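Long-range contacts in Tle cognate immunity protein 4 C-terminal domain-containing protein (Pseudomonas aeruginosa PAO1, PDB 4R1D), which probably serves as the immunity protein that binds the type VI secretion lipase effector Tle4 and protects the producing cell from it: residues B[12-17]-B[293-298]; B[28-33]-B[108-113]; B[60-65]-B[85-90]; B[237-242]-B[261-266]. All blocks are in the same frame, centred on the assembly; numbering follows the deposited sequence. Where two conformers were deposited one is given.

Contact 1: residues B[12-17]-B[293-298]; sequences GRFLID and DSIRVR
Leu15 and Arg296 form the hydrogen-bonded pair of a small antiparallel sheet in which strand 14-18 lies between strand 7-11 and the short strand 296-297. Leu15 N donates to Arg296 O (2.7 Å), and Arg296 N returns a longer bond to Leu15 O. The segments are also tied by Arg298 N to Arg13 O and by Asp17 N to Ser294 OG (2.7 Å). Arg296 CG sits between its own backbone N and carbonyl carbon (chi1 74°) and the chain bends again at chi2; one face of the guanidinium lies against Leu15 CB. Arg296 NH1 donates, in the guanidinium plane, to Ser294 O (2.8 Å) and forms a salt bridge with Asp17 OD1 (3.0 Å), met from above the carboxylate plane. Phe14 CE1 touches Val297 CG2 at 3.4 Å. Asp17 OD2 also forms a salt bridge with Lys3 and OD1 a hydrogen bond with Thr8, so the carboxylate lies between two cations, Arg296 and Lys3, which would probably favour its ionised form.

Contact 2: residues B[28-33]-B[108-113]; sequences YYLWGD and YRWKGK
Trp110 and Asp33 contribute most of the surface buried here, followed by Leu30, and the indole N-H of Trp110 brings all three together. A type I' turn from Leu30 to Asp33 joins two strands, and Trp110 reaches it from strand 107-115 with CG anti to its backbone N (chi1 178°). Trp110 NE1 donates to Leu30 O at 3.0 Å, with the acceptor close to the ring plane, and makes a weak bond to Asp33 O. Leu30 O also accepts from Asp33 N, the two donors arriving from opposite faces of the carbonyl plane. In one of its two deposited conformers Leu30 places CD2 over the six-membered ring of Trp110, a CH-pi contact that is therefore doubtful. Asp33 OD2 packs 3.2 Å from Gly112 CA, and two waters link its carboxylate to the Lys113 backbone. Arg397 of the partner chain forms a salt bridge with Asp33 and a cation-pi contact with Trp110. Within the immunity protein, helix 119-132 packs against Trp110, while strand 33-38 runs beside strand 107-115.

Contact 3: residues B[60-65]-B[85-90]; sequences RHKSKG and SSEVAS
His61 and Glu87 make the close-packed part of this contact between two loops, one following helix 42-58 and the other connecting strands 79-84 and 92-100. With CG anti to its backbone N (chi1 -175°), the His61 imidazole lies beneath the carbonyl of Glu87, whose O sits over the centre of the ring, 3.2 Å above its plane. Lys64 CG lies against the opposite face, offset toward the rim, and Trp84 of strand 79-84 also meets the ring, the two planes inclined at about 60°. The same Glu87 O accepts a hydrogen bond from Lys62 N at 2.7 Å; the ring beneath it packs but makes no hydrogen bond to it. The 85-90 loop is itself shaped by a type I turn from Ser86 to Ala89 and by an ST turn, in which Val88 N donates to Ser86 OG.

Toward solvent the contact is looser. Lys62 NZ and Glu87 OE1 form a salt bridge of 3.4 Å, and Lys62 CG rests on Val88 CG1 at 3.6 Å. The other carboxylate oxygen, Glu87 OE2, accepts from a water that in turn accepts from Arg60 N. Lys62 and Val88 also pack on Asn413 of the partner chain, and Ser90 N donates to its Asp406. The backbone bond and the ring packed under Glu87 O probably set how the loops meet, while the long ion pair and the water bridge probably add a weaker electrostatic attraction at the surface.

Contact 4: residues B[237-242]-B[261-266]; sequences RGYTFM and LAVLER
Tyr239 and Phe241 both turn CG anti to the carbonyl carbon and beside the backbone N (chi1 -68° and -66°); their side chains lie beside those of Val263 and Leu261 on one face of an antiparallel beta hairpin made by strands 236-245 and 256-263. The short segments run at 162° with their axes 4.5 Å apart. Tyr239 with Val263 and Phe241 with Leu261 are hydrogen-bonded pairs, each closed by two backbone bonds; the shortest is Phe241 N to Leu261 O at 2.8 Å. Between them Thr240 and Ala262 form a non-hydrogen-bonded pair with side chains on the other face, where Ile88 and Trp92 of the partner chain pack against them. On the Tyr239 and Phe241 face, helix 281-292 packs on the strands: Trp288 meets Phe241 edge-to-face, and Asp281 is hydrogen-bonded to the Tyr239 hydroxyl. The hairpin is therefore sandwiched between its own helix and the partner chain. Val263 CG2 approaches the edge of the Tyr239 ring near its plane, 3.8 Å from Tyr239 CD2.

Overall arrangement
Contact 1 closes a long loop of chain within which the other three are nested: contact 3 lies inside contact 2, and contact 4 follows both. Contacts 2 and 3 belong to the N-terminal part of the protein, contact 4 to the C-terminal part, and contact 1 joins the two. Strand 14-18 of contact 1 is followed directly by strand 23-30 of contact 2, and Gly12 packs on Tyr28; contacts 2 and 4 use strands of the same antiparallel run, on opposite sides of the chain's centre. Lys113 packs on Ser85 between contacts 2 and 3, whereas the centres of contacts 3 and 4 are 46 Å apart. The partner chain touches contacts 2, 3 and 4 but not contact 1, consistent with an immunity protein that engages its lipase through both parts.

Contact 1: residues B[12-17]-B[293-298]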
loop_
_atom_site.group_PDB
_atom_site.type_symbol
_atom_site.label_atom_id
_atom_site.label_comp_id
_atom_site.label_asym_id
_atom_site.label_seq_id
_atom_site.Cartn_x
_atom_site.Cartn_y
_atom_site.Cartn_z
ATOM N N GLY B 12 27.004 1.909 -1.455
ATOM C CA GLY B 12 27.174 0.474 -1.645
ATOM C C GLY B 12 28.528 0.193 -2.276
ATOM O O GLY B 12 29.556 0.637 -1.752
ATOM N N ARG B 13 28.534 -0.519 -3.405
ATOM C CA ARG B 13 29.788 -0.867 -4.082
ATOM C C ARG B 13 30.189 0.181 -5.105
ATOM O O ARG B 13 31.216 0.035 -5.771
ATOM C CB ARG B 13 29.669 -2.227 -4.800
ATOM C CG ARG B 13 29.196 -3.378 -3.918
ATOM C CD ARG B 13 30.309 -3.974 -3.051
ATOM N NE ARG B 13 29.779 -4.826 -1.982
ATOM C CZ ARG B 13 30.530 -5.552 -1.155
ATOM N NH1 ARG B 13 31.854 -5.553 -1.290
ATOM N NH2 ARG B 13 29.966 -6.281 -0.198
ATOM N N PHE B 14 29.393 1.241 -5.224
ATOM C CA PHE B 14 29.524 2.159 -6.352
ATOM C C PHE B 14 29.911 3.587 -5.983
ATOM O O PHE B 14 29.815 3.990 -4.829
ATOM C CB PHE B 14 28.234 2.145 -7.193
ATOM C CG PHE B 14 28.051 0.865 -7.965
ATOM C CD1 PHE B 14 28.391 0.797 -9.310
ATOM C CD2 PHE B 14 27.595 -0.280 -7.330
ATOM C CE1 PHE B 14 28.258 -0.381 -10.013
ATOM C CE2 PHE B 14 27.462 -1.472 -8.032
ATOM C CZ PHE B 14 27.793 -1.520 -9.370
ATOM N N LEU B 15 30.347 4.335 -6.991
ATOM C CA LEU B 15 30.574 5.778 -6.878
ATOM C C LEU B 15 29.688 6.504 -7.886
ATOM O O LEU B 15 29.364 5.958 -8.940
ATOM C CB LEU B 15 32.037 6.117 -7.210
ATOM C CG LEU B 15 33.146 5.441 -6.408
ATOM C CD1 LEU B 15 34.504 5.816 -7.004
ATOM C CD2 LEU B 15 33.072 5.840 -4.950
ATOM N N ILE B 16 29.323 7.743 -7.568
ATOM C CA ILE B 16 28.576 8.590 -8.479
ATOM C C ILE B 16 28.876 10.040 -8.123
ATOM O O ILE B 16 29.110 10.351 -6.959
ATOM C CB ILE B 16 27.051 8.333 -8.373
ATOM C CG1 ILE B 16 26.316 8.986 -9.545
ATOM C CG2 ILE B 16 26.504 8.830 -7.028
ATOM C CD1 ILE B 16 24.815 8.649 -9.594
ATOM N N ASP B 17 28.879 10.922 -9.121
ATOM C CA ASP B 17 29.117 12.342 -8.876
ATOM C C ASP B 17 27.822 13.148 -8.910
ATOM O O ASP B 17 26.989 12.937 -9.782
ATOM C CB ASP B 17 30.092 12.910 -9.917
ATOM C CG ASP B 17 31.416 12.144 -9.970
ATOM O OD1 ASP B 17 31.750 11.413 -9.017
ATOM O OD2 ASP B 17 32.131 12.279 -10.981
ATOM N N ASP B 293 26.806 9.162 -16.495
ATOM C CA ASP B 293 28.139 8.835 -16.984
ATOM C C ASP B 293 29.189 8.805 -15.866
ATOM O O ASP B 293 30.306 8.353 -16.086
ATOM C CB ASP B 293 28.557 9.795 -18.096
ATOM C CG ASP B 293 27.852 9.513 -19.408
ATOM O OD1 ASP B 293 27.452 8.350 -19.652
ATOM O OD2 ASP B 293 27.698 10.462 -20.203
ATOM N N SER B 294 28.824 9.268 -14.669
ATOM C CA SER B 294 29.735 9.243 -13.528
ATOM C C SER B 294 29.606 7.972 -12.683
ATOM O O SER B 294 30.350 7.785 -11.724
ATOM C CB SER B 294 29.536 10.483 -12.645
ATOM O OG SER B 294 28.445 10.323 -11.751
ATOM N N ILE B 295 28.649 7.108 -13.021
ATOM C CA ILE B 295 28.430 5.882 -12.255
ATOM C C ILE B 295 29.503 4.840 -12.542
ATOM O O ILE B 295 29.720 4.458 -13.697
ATOM C CB ILE B 295 27.056 5.258 -12.582
ATOM C CG1 ILE B 295 25.936 6.262 -12.273
ATOM C CG2 ILE B 295 26.888 3.915 -11.865
ATOM C CD1 ILE B 295 24.540 5.796 -12.722
ATOM N N ARG B 296 30.177 4.383 -11.495
ATOM C CA ARG B 296 31.163 3.317 -11.636
ATOM C C ARG B 296 31.353 2.535 -10.342
ATOM O O ARG B 296 31.136 3.055 -9.250
ATOM C CB ARG B 296 32.508 3.866 -12.152
ATOM C CG ARG B 296 33.351 4.646 -11.136
ATOM C CD ARG B 296 32.858 6.061 -10.969
ATOM N NE ARG B 296 33.875 6.923 -10.348
ATOM C CZ ARG B 296 33.689 8.204 -10.041
ATOM N NH1 ARG B 296 32.521 8.790 -10.274
ATOM N NH2 ARG B 296 34.676 8.908 -9.493
ATOM N N VAL B 297 31.749 1.273 -10.475
ATOM C CA VAL B 297 32.108 0.458 -9.337
ATOM C C VAL B 297 33.282 1.123 -8.646
ATOM O O VAL B 297 34.197 1.613 -9.305
ATOM C CB VAL B 297 32.544 -0.950 -9.779
ATOM C CG1 VAL B 297 33.010 -1.759 -8.585
ATOM C CG2 VAL B 297 31.407 -1.656 -10.489
ATOM N N ARG B 298 33.258 1.147 -7.321
ATOM C CA ARG B 298 34.354 1.744 -6.576
ATOM C C ARG B 298 35.603 0.896 -6.792
ATOM O O ARG B 298 35.589 -0.297 -6.501
ATOM C CB ARG B 298 34.022 1.803 -5.084
ATOM C CG ARG B 298 35.063 2.570 -4.262
ATOM C CD ARG B 298 34.694 2.655 -2.787
ATOM N NE ARG B 298 35.031 1.438 -2.051
ATOM C CZ ARG B 298 34.155 0.516 -1.678
ATOM N NH1 ARG B 298 32.860 0.665 -1.966
ATOM N NH2 ARG B 298 34.566 -0.553 -1.007
HETATM O O HOH W 1 31.182 2.665 -2.745
HETATM O O HOH W 2 33.280 -1.860 -4.746
HETATM O O HOH W 3 34.629 11.657 -10.704
#

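Contact 2: residues B[28-33]-B[108-113]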
loop_
_atom_site.group_PDB
_atom_site.type_symbol
_atom_site.label_atom_id
_atom_site.label_comp_id
_atom_site.label_asym_id
_atom_site.label_seq_id
_atom_site.Cartn_x
_atom_site.Cartn_y
_atom_site.Cartn_z
ATOM N N TYR B 28 20.057 1.958 3.008
ATOM C CA TYR B 28 20.884 0.780 2.761
ATOM C C TYR B 28 20.202 -0.409 3.382
ATOM O O TYR B 28 19.637 -0.295 4.470
ATOM C CB TYR B 28 22.263 0.956 3.392
ATOM C CG TYR B 28 22.925 2.200 2.895
ATOM C CD1 TYR B 28 23.607 2.195 1.688
ATOM C CD2 TYR B 28 22.835 3.385 3.607
ATOM C CE1 TYR B 28 24.195 3.336 1.202
ATOM C CE2 TYR B 28 23.429 4.546 3.130
ATOM C CZ TYR B 28 24.109 4.508 1.928
ATOM O OH TYR B 28 24.706 5.642 1.431
ATOM N N TYR B 29 20.259 -1.546 2.699
ATOM C CA TYR B 29 19.494 -2.710 3.120
ATOM C C TYR B 29 20.353 -3.963 3.014
ATOM O O TYR B 29 20.998 -4.196 1.987
ATOM C CB TYR B 29 18.234 -2.859 2.240
ATOM C CG TYR B 29 17.463 -1.566 2.083
ATOM C CD1 TYR B 29 17.833 -0.632 1.125
ATOM C CD2 TYR B 29 16.366 -1.285 2.890
ATOM C CE1 TYR B 29 17.139 0.558 0.976
ATOM C CE2 TYR B 29 15.655 -0.077 2.748
ATOM C CZ TYR B 29 16.053 0.827 1.793
ATOM O OH TYR B 29 15.369 2.012 1.633
ATOM N N LEU B 30 20.340 -4.761 4.079
ATOM C CA LEU B 30 21.113 -5.992 4.144
ATOM C C LEU B 30 20.151 -7.164 4.348
ATOM O O LEU B 30 19.347 -7.155 5.282
ATOM C CB LEU B 30 22.096 -5.905 5.312
ATOM C CG LEU B 30 23.135 -7.002 5.475
ATOM C CD1 LEU B 30 24.062 -7.066 4.260
ATOM C CD2 LEU B 30 23.912 -6.740 6.758
ATOM N N TRP B 31 20.251 -8.166 3.475
ATOM C CA TRP B 31 19.327 -9.292 3.487
ATOM C C TRP B 31 17.894 -8.765 3.530
ATOM O O TRP B 31 17.020 -9.345 4.158
ATOM C CB TRP B 31 19.638 -10.245 4.649
ATOM C CG TRP B 31 21.028 -10.832 4.537
ATOM C CD1 TRP B 31 22.144 -10.439 5.220
ATOM C CD2 TRP B 31 21.441 -11.898 3.676
ATOM N NE1 TRP B 31 23.229 -11.188 4.830
ATOM C CE2 TRP B 31 22.823 -12.094 3.884
ATOM C CE3 TRP B 31 20.777 -12.696 2.739
ATOM C CZ2 TRP B 31 23.552 -13.064 3.197
ATOM C CZ3 TRP B 31 21.500 -13.663 2.062
ATOM C CH2 TRP B 31 22.874 -13.838 2.292
ATOM N N GLY B 32 17.667 -7.654 2.830
ATOM C CA GLY B 32 16.329 -7.131 2.639
ATOM C C GLY B 32 15.837 -6.163 3.700
ATOM O O GLY B 32 14.817 -5.516 3.509
ATOM N N ASP B 33 16.564 -6.047 4.809
ATOM C CA ASP B 33 16.144 -5.191 5.918
ATOM C C ASP B 33 17.046 -3.965 6.047
ATOM O O ASP B 33 18.256 -4.065 5.879
ATOM C CB ASP B 33 16.169 -5.998 7.220
ATOM C CG ASP B 33 15.178 -7.150 7.203
ATOM O OD1 ASP B 33 14.032 -6.940 6.752
ATOM O OD2 ASP B 33 15.539 -8.265 7.628
ATOM N N TYR B 108 24.335 1.617 14.640
ATOM C CA TYR B 108 23.358 1.250 13.619
ATOM C C TYR B 108 22.325 0.286 14.164
ATOM O O TYR B 108 22.636 -0.546 15.019
ATOM C CB TYR B 108 24.060 0.603 12.419
ATOM C CG TYR B 108 25.130 1.486 11.841
ATOM C CD1 TYR B 108 24.886 2.270 10.719
ATOM C CD2 TYR B 108 26.380 1.569 12.449
ATOM C CE1 TYR B 108 25.864 3.090 10.204
ATOM C CE2 TYR B 108 27.350 2.386 11.951
ATOM C CZ TYR B 108 27.098 3.143 10.830
ATOM O OH TYR B 108 28.098 3.952 10.343
ATOM N N ARG B 109 21.103 0.389 13.643
ATOM C CA ARG B 109 20.054 -0.566 13.958
ATOM C C ARG B 109 19.732 -1.361 12.696
ATOM O O ARG B 109 19.534 -0.781 11.637
ATOM C CB ARG B 109 18.798 0.151 14.441
ATOM C CG ARG B 109 17.671 -0.797 14.787
ATOM C CD ARG B 109 16.387 -0.049 15.118
ATOM N NE ARG B 109 15.458 -0.894 15.864
ATOM C CZ ARG B 109 14.238 -0.519 16.240
ATOM N NH1 ARG B 109 13.785 0.686 15.930
ATOM N NH2 ARG B 109 13.465 -1.356 16.929
ATOM N N TRP B 110 19.695 -2.683 12.810
ATOM C CA TRP B 110 19.412 -3.530 11.667
ATOM C C TRP B 110 18.427 -4.599 12.122
ATOM O O TRP B 110 18.811 -5.595 12.745
ATOM C CB TRP B 110 20.697 -4.156 11.127
ATOM C CG TRP B 110 20.454 -5.080 9.959
ATOM C CD1 TRP B 110 19.706 -4.821 8.840
ATOM C CD2 TRP B 110 20.961 -6.411 9.804
ATOM N NE1 TRP B 110 19.724 -5.917 7.988
ATOM C CE2 TRP B 110 20.484 -6.903 8.561
ATOM C CE3 TRP B 110 21.778 -7.232 10.590
ATOM C CZ2 TRP B 110 20.797 -8.174 8.094
ATOM C CZ3 TRP B 110 22.090 -8.511 10.112
ATOM C CH2 TRP B 110 21.602 -8.959 8.880
ATOM N N LYS B 111 17.151 -4.375 11.841
ATOM C CA LYS B 111 16.102 -5.212 12.412
ATOM C C LYS B 111 15.315 -5.918 11.328
ATOM O O LYS B 111 14.937 -5.314 10.327
ATOM C CB LYS B 111 15.152 -4.364 13.267
ATOM C CG LYS B 111 13.965 -5.142 13.850
ATOM C CD LYS B 111 13.033 -4.226 14.628
ATOM C CE LYS B 111 12.404 -3.177 13.731
ATOM N NZ LYS B 111 11.395 -2.354 14.458
ATOM N N GLY B 112 15.063 -7.205 11.528
ATOM C CA GLY B 112 14.267 -7.933 10.565
ATOM C C GLY B 112 13.853 -9.291 11.077
ATOM O O GLY B 112 14.269 -9.714 12.148
ATOM N N LYS B 113 13.022 -9.978 10.304
ATOM C CA LYS B 113 12.538 -11.287 10.735
ATOM C C LYS B 113 13.538 -12.392 10.435
ATOM O O LYS B 113 14.255 -12.353 9.432
ATOM C CB LYS B 113 11.182 -11.584 10.087
ATOM C CG LYS B 113 10.089 -10.674 10.589
ATOM C CD LYS B 113 8.730 -11.051 10.041
ATOM C CE LYS B 113 8.438 -10.296 8.761
ATOM N NZ LYS B 113 7.013 -10.443 8.375
HETATM O O HOH W 4 14.381 -10.668 7.383
HETATM O O HOH W 5 11.892 -8.382 8.113
#

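Contact 3: residues B[60-65]-B[85-90]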
loop_
_atom_site.group_PDB
_atom_site.type_symbol
_atom_site.label_atom_id
_atom_site.label_comp_id
_atom_site.label_asym_id
_atom_site.label_seq_id
_atom_site.Cartn_x
_atom_site.Cartn_y
_atom_site.Cartn_z
ATOM N N ARG B 60 2.894 -10.079 25.819
ATOM C CA ARG B 60 2.508 -11.479 25.876
ATOM C C ARG B 60 2.086 -12.017 24.519
ATOM O O ARG B 60 1.286 -11.404 23.824
ATOM C CB ARG B 60 1.356 -11.650 26.865
ATOM C CG ARG B 60 1.729 -11.295 28.288
ATOM C CD ARG B 60 2.824 -12.210 28.805
ATOM N NE ARG B 60 3.247 -11.841 30.153
ATOM C CZ ARG B 60 4.343 -11.141 30.433
ATOM N NH1 ARG B 60 5.145 -10.739 29.460
ATOM N NH2 ARG B 60 4.646 -10.851 31.694
ATOM N N HIS B 61 2.632 -13.174 24.167
ATOM C CA HIS B 61 2.183 -13.942 23.017
ATOM C C HIS B 61 0.804 -14.482 23.368
ATOM O O HIS B 61 0.453 -14.563 24.548
ATOM C CB HIS B 61 3.170 -15.079 22.770
ATOM C CG HIS B 61 2.902 -15.877 21.534
ATOM N ND1 HIS B 61 3.614 -15.706 20.366
ATOM C CD2 HIS B 61 2.026 -16.884 21.297
ATOM C CE1 HIS B 61 3.178 -16.563 19.458
ATOM N NE2 HIS B 61 2.215 -17.290 19.999
ATOM N N LYS B 62 0.001 -14.828 22.366
ATOM C CA LYS B 62 -1.354 -15.295 22.662
ATOM C C LYS B 62 -1.341 -16.681 23.302
ATOM O O LYS B 62 -2.284 -17.056 23.995
ATOM C CB LYS B 62 -2.243 -15.298 21.413
ATOM C CG LYS B 62 -2.475 -13.920 20.792
ATOM C CD LYS B 62 -3.166 -12.949 21.739
ATOM C CE LYS B 62 -3.438 -11.620 21.042
ATOM N NZ LYS B 62 -3.995 -10.592 21.964
ATOM N N SER B 63 -0.276 -17.439 23.066
ATOM C CA SER B 63 -0.205 -18.801 23.590
ATOM C C SER B 63 1.163 -19.224 24.133
ATOM O O SER B 63 1.241 -20.139 24.952
ATOM C CB SER B 63 -0.673 -19.806 22.533
ATOM O OG SER B 63 0.217 -19.851 21.430
ATOM N N LYS B 64 2.232 -18.563 23.691
ATOM C CA LYS B 64 3.588 -18.993 24.034
ATOM C C LYS B 64 4.258 -18.218 25.172
ATOM O O LYS B 64 5.459 -18.379 25.407
ATOM C CB LYS B 64 4.495 -18.953 22.800
ATOM C CG LYS B 64 4.028 -19.819 21.644
ATOM C CD LYS B 64 5.144 -19.990 20.627
ATOM C CE LYS B 64 4.680 -20.792 19.421
ATOM N NZ LYS B 64 4.278 -22.181 19.771
ATOM N N GLY B 65 3.500 -17.374 25.865
ATOM C CA GLY B 65 4.033 -16.637 26.997
ATOM C C GLY B 65 4.731 -15.329 26.668
ATOM O O GLY B 65 4.155 -14.450 26.026
ATOM N N SER B 85 7.821 -12.572 16.259
ATOM C CA SER B 85 7.525 -11.550 15.253
ATOM C C SER B 85 6.095 -11.008 15.338
ATOM O O SER B 85 5.781 -9.970 14.748
ATOM C CB SER B 85 7.818 -12.065 13.848
ATOM O OG SER B 85 6.966 -13.136 13.528
ATOM N N SER B 86 5.227 -11.717 16.055
ATOM C CA SER B 86 3.892 -11.222 16.383
ATOM C C SER B 86 3.349 -12.016 17.551
ATOM O O SER B 86 3.954 -13.000 17.978
ATOM C CB SER B 86 2.924 -11.364 15.206
ATOM O OG SER B 86 2.369 -12.670 15.185
ATOM N N GLU B 87 2.188 -11.607 18.048
ATOM C CA GLU B 87 1.608 -12.289 19.193
ATOM C C GLU B 87 0.986 -13.639 18.853
ATOM O O GLU B 87 0.470 -14.322 19.741
ATOM C CB GLU B 87 0.629 -11.370 19.927
ATOM C CG GLU B 87 1.344 -10.166 20.520
ATOM C CD GLU B 87 0.440 -9.249 21.313
ATOM O OE1 GLU B 87 -0.791 -9.481 21.334
ATOM O OE2 GLU B 87 0.972 -8.291 21.917
ATOM N N VAL B 88 1.024 -14.023 17.579
ATOM C CA VAL B 88 0.604 -15.375 17.197
ATOM C C VAL B 88 1.633 -16.103 16.339
ATOM O O VAL B 88 1.372 -17.203 15.845
ATOM C CB VAL B 88 -0.758 -15.400 16.475
ATOM C CG1 VAL B 88 -1.838 -14.784 17.365
ATOM C CG2 VAL B 88 -0.666 -14.696 15.119
ATOM N N ALA B 89 2.808 -15.505 16.180
ATOM C CA ALA B 89 3.864 -16.111 15.370
ATOM C C ALA B 89 4.302 -17.461 15.933
ATOM O O ALA B 89 4.311 -17.657 17.143
ATOM C CB ALA B 89 5.068 -15.168 15.277
ATOM N N SER B 90 4.669 -18.382 15.052
ATOM C CA SER B 90 5.215 -19.665 15.488
ATOM C C SER B 90 6.456 -20.068 14.694
ATOM O O SER B 90 7.193 -20.977 15.095
ATOM C CB SER B 90 4.152 -20.758 15.386
ATOM O OG SER B 90 3.827 -21.014 14.038
HETATM O O HOH W 6 1.088 -8.075 24.669
#

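Contact 4: residues B[237-242]-B[261-266]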
loop_
_atom_site.group_PDB
_atom_site.type_symbol
_atom_site.label_atom_id
_atom_site.label_comp_id
_atom_site.label_asym_id
_atom_site.label_seq_id
_atom_site.Cartn_x
_atom_site.Cartn_y
_atom_site.Cartn_z
ATOM N N ARG B 237 6.008 21.073 -18.223
ATOM C CA ARG B 237 6.701 19.968 -18.874
ATOM C C ARG B 237 7.144 18.927 -17.860
ATOM O O ARG B 237 7.735 19.261 -16.829
ATOM C CB ARG B 237 7.918 20.474 -19.646
ATOM C CG ARG B 237 8.588 19.414 -20.518
ATOM C CD ARG B 237 8.898 19.989 -21.892
ATOM N NE ARG B 237 9.516 19.039 -22.813
ATOM C CZ ARG B 237 8.859 18.366 -23.752
ATOM N NH1 ARG B 237 7.540 18.507 -23.886
ATOM N NH2 ARG B 237 9.518 17.544 -24.553
ATOM N N GLY B 238 6.851 17.668 -18.161
ATOM C CA GLY B 238 7.281 16.555 -17.334
ATOM C C GLY B 238 8.350 15.723 -18.025
ATOM O O GLY B 238 8.542 15.804 -19.239
ATOM N N TYR B 239 9.048 14.909 -17.243
ATOM C CA TYR B 239 10.125 14.088 -17.757
ATOM C C TYR B 239 10.117 12.754 -17.041
ATOM O O TYR B 239 9.776 12.685 -15.864
ATOM C CB TYR B 239 11.469 14.752 -17.468
ATOM C CG TYR B 239 11.714 16.034 -18.226
ATOM C CD1 TYR B 239 12.194 16.008 -19.522
ATOM C CD2 TYR B 239 11.468 17.267 -17.640
ATOM C CE1 TYR B 239 12.423 17.178 -20.228
ATOM C CE2 TYR B 239 11.695 18.451 -18.333
ATOM C CZ TYR B 239 12.174 18.397 -19.625
ATOM O OH TYR B 239 12.413 19.559 -20.328
ATOM N N THR B 240 10.509 11.703 -17.746
ATOM C CA THR B 240 10.838 10.447 -17.080
ATOM C C THR B 240 11.994 9.783 -17.820
ATOM O O THR B 240 11.845 9.343 -18.959
ATOM C CB THR B 240 9.633 9.507 -16.987
ATOM O OG1 THR B 240 8.581 10.159 -16.264
ATOM C CG2 THR B 240 10.014 8.244 -16.243
ATOM N N PHE B 241 13.159 9.788 -17.176
ATOM C CA PHE B 241 14.387 9.241 -17.736
ATOM C C PHE B 241 14.717 7.983 -16.952
ATOM O O PHE B 241 14.738 8.007 -15.716
ATOM C CB PHE B 241 15.551 10.231 -17.594
ATOM C CG PHE B 241 15.387 11.494 -18.392
ATOM C CD1 PHE B 241 14.286 11.686 -19.217
ATOM C CD2 PHE B 241 16.338 12.503 -18.301
ATOM C CE1 PHE B 241 14.139 12.856 -19.945
ATOM C CE2 PHE B 241 16.194 13.679 -19.021
ATOM C CZ PHE B 241 15.098 13.855 -19.846
ATOM N N MET B 242 14.947 6.885 -17.669
ATOM C CA MET B 242 15.103 5.560 -17.060
ATOM C C MET B 242 16.365 4.872 -17.590
ATOM O O MET B 242 16.588 4.862 -18.790
ATOM C CB MET B 242 13.874 4.709 -17.406
ATOM C CG MET B 242 12.572 5.344 -16.939
ATOM S SD MET B 242 11.097 4.649 -17.717
ATOM C CE MET B 242 11.040 5.587 -19.243
ATOM N N LEU B 261 15.398 9.785 -13.521
ATOM C CA LEU B 261 15.162 11.193 -13.260
ATOM C C LEU B 261 13.745 11.507 -13.680
ATOM O O LEU B 261 13.357 11.259 -14.819
ATOM C CB LEU B 261 16.155 12.055 -14.042
ATOM C CG LEU B 261 16.020 13.567 -13.854
ATOM C CD1 LEU B 261 16.532 13.949 -12.495
ATOM C CD2 LEU B 261 16.821 14.301 -14.941
ATOM N N ALA B 262 12.960 12.041 -12.753
ATOM C CA ALA B 262 11.570 12.350 -13.055
ATOM C C ALA B 262 11.229 13.796 -12.712
ATOM O O ALA B 262 11.765 14.367 -11.757
ATOM C CB ALA B 262 10.661 11.440 -12.297
ATOM N N VAL B 263 10.331 14.367 -13.505
ATOM C CA VAL B 263 9.584 15.561 -13.110
ATOM C C VAL B 263 8.109 15.238 -13.244
ATOM O O VAL B 263 7.585 15.164 -14.353
ATOM C CB VAL B 263 9.915 16.791 -13.981
ATOM C CG1 VAL B 263 9.066 17.992 -13.535
ATOM C CG2 VAL B 263 11.381 17.138 -13.871
ATOM N N LEU B 264 7.456 15.011 -12.107
ATOM C CA LEU B 264 6.031 14.708 -12.073
ATOM C C LEU B 264 5.220 16.001 -12.054
ATOM O O LEU B 264 5.773 17.095 -11.943
ATOM C CB LEU B 264 5.695 13.865 -10.838
ATOM C CG LEU B 264 6.568 12.618 -10.682
ATOM C CD1 LEU B 264 6.251 11.881 -9.378
ATOM C CD2 LEU B 264 6.420 11.705 -11.889
ATOM N N GLU B 265 3.911 15.867 -12.191
ATOM C CA GLU B 265 3.035 17.030 -12.175
ATOM C C GLU B 265 3.207 17.824 -10.885
ATOM O O GLU B 265 3.248 17.254 -9.800
ATOM C CB GLU B 265 1.579 16.590 -12.336
ATOM C CG GLU B 265 0.588 17.744 -12.386
ATOM C CD GLU B 265 -0.810 17.314 -12.811
ATOM O OE1 GLU B 265 -1.066 16.100 -12.946
ATOM O OE2 GLU B 265 -1.662 18.203 -13.010
ATOM N N ARG B 266 3.333 19.140 -11.016
ATOM C CA ARG B 266 3.339 20.042 -9.871
ATOM C C ARG B 266 2.280 21.099 -10.100
ATOM O O ARG B 266 1.684 21.175 -11.175
ATOM C CB ARG B 266 4.689 20.717 -9.707
ATOM C CG ARG B 266 5.677 19.914 -8.909
ATOM C CD ARG B 266 7.056 20.457 -9.130
ATOM N NE ARG B 266 7.271 20.737 -10.543
ATOM C CZ ARG B 266 7.686 21.906 -11.011
ATOM N NH1 ARG B 266 7.939 22.902 -10.174
ATOM N NH2 ARG B 266 7.850 22.076 -12.316
#